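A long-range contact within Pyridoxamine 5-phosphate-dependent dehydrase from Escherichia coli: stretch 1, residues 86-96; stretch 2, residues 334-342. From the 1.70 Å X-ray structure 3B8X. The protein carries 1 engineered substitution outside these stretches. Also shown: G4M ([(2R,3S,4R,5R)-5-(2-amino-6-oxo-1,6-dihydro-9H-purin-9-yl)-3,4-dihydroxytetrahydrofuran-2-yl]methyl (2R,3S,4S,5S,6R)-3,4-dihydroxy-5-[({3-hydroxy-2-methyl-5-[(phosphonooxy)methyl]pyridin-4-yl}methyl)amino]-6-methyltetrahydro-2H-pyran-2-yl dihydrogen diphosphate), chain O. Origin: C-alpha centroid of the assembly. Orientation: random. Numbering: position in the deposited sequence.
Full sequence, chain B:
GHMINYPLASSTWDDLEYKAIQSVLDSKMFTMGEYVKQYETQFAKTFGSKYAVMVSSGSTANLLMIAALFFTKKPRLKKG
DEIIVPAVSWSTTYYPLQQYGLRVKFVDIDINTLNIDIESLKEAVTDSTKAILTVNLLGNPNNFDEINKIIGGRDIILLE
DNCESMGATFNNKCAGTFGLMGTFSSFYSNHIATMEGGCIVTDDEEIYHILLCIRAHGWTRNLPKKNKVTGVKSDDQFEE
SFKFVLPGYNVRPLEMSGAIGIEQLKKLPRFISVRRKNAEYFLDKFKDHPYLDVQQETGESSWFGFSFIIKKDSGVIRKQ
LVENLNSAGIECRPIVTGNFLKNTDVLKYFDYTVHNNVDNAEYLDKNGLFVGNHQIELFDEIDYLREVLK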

# COMPACT_ATOMS: atom_id res chain seq x y z
N PRO B 86 12.44 14.45 13.40
CA PRO B 86 13.11 14.03 14.64
C PRO B 86 13.83 12.71 14.39
O PRO B 86 13.57 12.00 13.41
CB PRO B 86 11.94 13.82 15.62
CG PRO B 86 10.80 13.42 14.72
CD PRO B 86 10.97 14.32 13.50
N ALA B 87 14.78 12.40 15.26
CA ALA B 87 15.66 11.25 15.19
C ALA B 87 14.97 9.97 15.58
O ALA B 87 15.54 8.91 15.39
CB ALA B 87 16.89 11.47 16.09
N VAL B 88 13.83 10.06 16.26
CA VAL B 88 13.21 8.84 16.73
C VAL B 88 11.79 8.88 16.30
O VAL B 88 11.10 9.88 16.51
CB VAL B 88 13.13 8.76 18.28
CG1 VAL B 88 12.34 7.46 18.76
CG2 VAL B 88 14.56 8.87 18.90
N SER B 89 11.35 7.80 15.66
CA SER B 89 9.94 7.72 15.28
C SER B 89 9.70 6.35 14.69
O SER B 89 10.24 5.39 15.19
CB SER B 89 9.51 8.86 14.35
OG SER B 89 9.91 8.62 13.02
N TRP B 90 8.94 6.28 13.61
CA TRP B 90 8.68 4.99 13.00
C TRP B 90 9.36 4.95 11.62
O TRP B 90 9.60 5.97 11.00
CB TRP B 90 7.16 4.71 12.93
CG TRP B 90 6.81 3.32 12.45
CD1 TRP B 90 6.33 2.99 11.22
CD2 TRP B 90 6.95 2.10 13.19
NE1 TRP B 90 6.14 1.61 11.16
CE2 TRP B 90 6.57 1.04 12.33
CE3 TRP B 90 7.40 1.79 14.49
CZ2 TRP B 90 6.58 -0.29 12.74
CZ3 TRP B 90 7.45 0.44 14.89
CH2 TRP B 90 7.01 -0.57 14.02
N SER B 91 9.69 3.75 11.18
CA SER B 91 10.44 3.57 9.95
C SER B 91 9.77 4.24 8.76
O SER B 91 10.39 4.95 7.95
CB SER B 91 10.61 2.06 9.70
OG SER B 91 9.34 1.45 9.45
N THR B 92 8.47 4.01 8.65
CA THR B 92 7.66 4.57 7.58
C THR B 92 7.35 6.06 7.71
O THR B 92 6.70 6.63 6.84
CB THR B 92 6.42 3.72 7.20
OG1 THR B 92 5.50 3.68 8.30
CG2 THR B 92 6.80 2.32 6.77
N THR B 93 7.83 6.70 8.78
CA THR B 93 7.83 8.16 8.84
C THR B 93 8.95 8.58 7.84
O THR B 93 8.78 9.50 7.00
CB THR B 93 8.26 8.69 10.19
OG1 THR B 93 7.37 8.17 11.18
CG2 THR B 93 8.12 10.21 10.18
N TYR B 94 10.06 7.86 7.88
CA TYR B 94 11.23 8.15 7.04
C TYR B 94 11.28 7.73 5.54
O TYR B 94 11.82 8.47 4.69
CB TYR B 94 12.46 7.57 7.74
CG TYR B 94 12.61 8.09 9.15
CD1 TYR B 94 12.81 9.44 9.39
CD2 TYR B 94 12.51 7.22 10.22
CE1 TYR B 94 12.89 9.90 10.70
CE2 TYR B 94 12.64 7.65 11.52
CZ TYR B 94 12.85 8.99 11.75
OH TYR B 94 12.95 9.43 13.06
N TYR B 95 10.79 6.53 5.23
CA TYR B 95 10.95 6.00 3.87
C TYR B 95 10.39 6.86 2.74
O TYR B 95 11.02 6.99 1.68
CB TYR B 95 10.48 4.54 3.76
CG TYR B 95 11.10 3.51 4.74
CD1 TYR B 95 12.42 3.60 5.21
CD2 TYR B 95 10.33 2.46 5.21
CE1 TYR B 95 12.94 2.63 6.09
CE2 TYR B 95 10.84 1.50 6.06
CZ TYR B 95 12.13 1.60 6.51
OH TYR B 95 12.61 0.58 7.32
N PRO B 96 9.14 7.31 2.90
CA PRO B 96 8.51 8.08 1.82
C PRO B 96 9.44 9.28 1.53
O PRO B 96 9.44 9.84 0.45
CB PRO B 96 7.18 8.56 2.43
CG PRO B 96 6.89 7.60 3.57
CD PRO B 96 8.25 7.12 4.07
N PRO B 334 11.32 -1.64 22.31
CA PRO B 334 12.23 -0.49 22.38
C PRO B 334 11.32 0.71 22.09
O PRO B 334 10.20 0.56 21.63
CB PRO B 334 13.14 -0.66 21.15
CG PRO B 334 12.97 -2.02 20.71
CD PRO B 334 11.65 -2.57 21.22
N ILE B 335 11.81 1.93 22.29
CA ILE B 335 10.98 3.09 21.95
C ILE B 335 11.02 3.27 20.43
O ILE B 335 11.88 3.97 19.90
CB ILE B 335 11.42 4.37 22.73
CG1 ILE B 335 11.26 4.09 24.22
CG2 ILE B 335 10.47 5.57 22.45
CD1 ILE B 335 11.62 5.32 25.03
N VAL B 336 10.12 2.57 19.75
CA VAL B 336 10.03 2.59 18.30
C VAL B 336 11.34 2.42 17.54
O VAL B 336 12.05 1.47 17.85
CB VAL B 336 9.11 3.71 17.76
CG1 VAL B 336 7.67 3.31 18.12
CG2 VAL B 336 9.43 5.07 18.44
N THR B 337 11.70 3.33 16.61
CA THR B 337 12.99 3.17 15.87
C THR B 337 14.24 3.31 16.77
O THR B 337 15.35 2.94 16.38
CB THR B 337 13.17 4.30 14.82
OG1 THR B 337 13.00 5.57 15.47
CG2 THR B 337 12.17 4.18 13.68
N GLY B 338 14.06 3.90 17.96
CA GLY B 338 15.19 4.23 18.82
C GLY B 338 15.88 5.32 18.02
O GLY B 338 15.22 6.08 17.29
N ASN B 339 17.21 5.37 18.10
CA ASN B 339 17.94 6.34 17.29
C ASN B 339 18.02 5.84 15.85
O ASN B 339 18.82 4.96 15.49
CB ASN B 339 19.36 6.49 17.80
CG ASN B 339 20.18 7.40 16.90
OD1 ASN B 339 19.64 8.26 16.22
ND2 ASN B 339 21.48 7.23 16.92
N PHE B 340 17.16 6.40 15.02
CA PHE B 340 17.13 5.96 13.65
C PHE B 340 18.49 6.16 12.99
O PHE B 340 18.79 5.49 12.00
CB PHE B 340 16.04 6.71 12.89
CG PHE B 340 15.66 6.08 11.58
CD1 PHE B 340 14.87 4.94 11.55
CD2 PHE B 340 16.06 6.63 10.37
CE1 PHE B 340 14.50 4.35 10.35
CE2 PHE B 340 15.71 6.06 9.15
CZ PHE B 340 14.95 4.89 9.15
N LEU B 341 19.33 7.06 13.49
CA LEU B 341 20.58 7.24 12.78
C LEU B 341 21.51 6.08 12.82
O LEU B 341 22.49 6.03 12.10
CB LEU B 341 21.26 8.56 13.08
CG LEU B 341 20.26 9.54 12.48
CD1 LEU B 341 19.75 10.53 13.52
CD2 LEU B 341 20.84 10.16 11.22
N LYS B 342 21.18 5.09 13.62
CA LYS B 342 22.04 3.95 13.66
C LYS B 342 21.88 3.13 12.42
O LYS B 342 22.71 2.28 12.13
CB LYS B 342 21.68 3.08 14.86
CG LYS B 342 20.35 2.40 14.65
CD LYS B 342 19.85 1.67 15.88
CE LYS B 342 18.32 1.86 15.98
NZ LYS B 342 17.65 1.02 17.03
OP3 G4M O . 1.38 0.48 11.43
PL G4M O . 0.88 1.59 10.42
OP1 G4M O . 1.38 1.33 8.89
OP2 G4M O . -0.73 1.63 10.45
OP4 G4M O . 1.36 3.05 10.96
C5B G4M O . 2.72 3.19 10.67
C5L G4M O . 3.26 4.20 11.61
C6L G4M O . 3.56 5.47 11.14
N1L G4M O . 4.09 6.36 11.95
C2L G4M O . 4.38 6.11 13.21
C2A G4M O . 5.05 7.16 14.06
C3L G4M O . 4.08 4.88 13.79
O3L G4M O . 4.46 4.66 15.07
C4L G4M O . 3.47 3.89 12.96
C4A G4M O . 3.15 2.61 13.45
N4A G4M O . 3.50 2.28 14.66
C4G G4M O . 3.08 1.02 15.17
C5G G4M O . 4.10 0.45 16.13
C6G G4M O . 4.50 1.49 17.18
O5G G4M O . 3.34 -0.56 16.78
C3G G4M O . 2.88 -0.01 14.06
O3G G4M O . 1.48 -0.17 13.86
C2G G4M O . 3.47 -1.38 14.51
O2G G4M O . 2.99 -2.46 13.69
C1G G4M O . 3.09 -1.68 15.94
O1G G4M O . 4.03 -2.65 16.39
P2 G4M O . 3.53 -3.81 17.37
O3P G4M O . 2.66 -3.18 18.57
O4P G4M O . 4.85 -4.44 18.07
OPP G4M O . 2.71 -4.78 16.38
P G4M O . 2.33 -6.19 17.04
O1P G4M O . 3.50 -7.10 17.69
O2P G4M O . 1.73 -6.93 15.76
O5' G4M O . 1.04 -6.02 17.93
C5' G4M O . 1.38 -5.74 19.27
C4' G4M O . 0.61 -6.72 20.15
O4' G4M O . -0.75 -6.86 19.64
C3' G4M O . 1.25 -8.12 20.07
O3' G4M O . 1.03 -8.74 21.33
C2' G4M O . 0.44 -8.81 18.94
O2' G4M O . 0.42 -10.22 19.20
C1' G4M O . -0.94 -8.23 19.21
N9 G4M O . -1.78 -8.27 18.02
C8 G4M O . -1.57 -7.59 16.86
N7 G4M O . -2.57 -7.85 16.04
C4 G4M O . -2.96 -8.98 17.91
C5 G4M O . -3.48 -8.71 16.62
C6 G4M O . -4.73 -9.31 16.23
O6 G4M O . -5.25 -9.12 15.14
N3 G4M O . -3.62 -9.80 18.73
C2 G4M O . -4.75 -10.35 18.35
N1 G4M O . -5.32 -10.13 17.12
N2 G4M O . -5.40 -11.20 19.20

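Stretch 2 meets stretch 1 through a tight turn followed by one aromatic anchor. Ile335 opens a type II' turn, closed by the hydrogen bond from Gly338 N to Ile335 O (2.9 Å). Val336, at the turn's positive-phi corner, points toward stretch 1 and packs its methyls against apolar neighbors: its CG2 lies 3.8 Å from Val88 CG1, and its CG1 sits 3.9 Å from Trp90 CE3, at the edge of the indole, while the cofactor adduct G4M covers one face of that ring.

Thr337 is the polar center. Its backbone N donates to Ser89 O (2.9 Å), although the position of that oxygen is less certain, and its side chain points toward stretch 1, beside the backbone where the helix begins. Gly338 follows with phi at 68°, a value that favors glycine, and its carbonyl O receives a CA-H...O contact from Val88 CA (3.5 Å).

Asn339 turns its CB away, and its OD1 accepts from Leu341 N (3.0 Å), steadying the 3-10 segment. Phe340 then serves through both backbone and ring: its N donates to Ala87 O (3.0 Å), and its ring stacks face-to-face on Tyr94, centroids 4.0 Å apart. Tyr94 OH donates a hydrogen bond to Pro86 O (2.7 Å), tethering the stacking partner. Leu341 CD1 finishes against Ala87 CB at 4.0 Å.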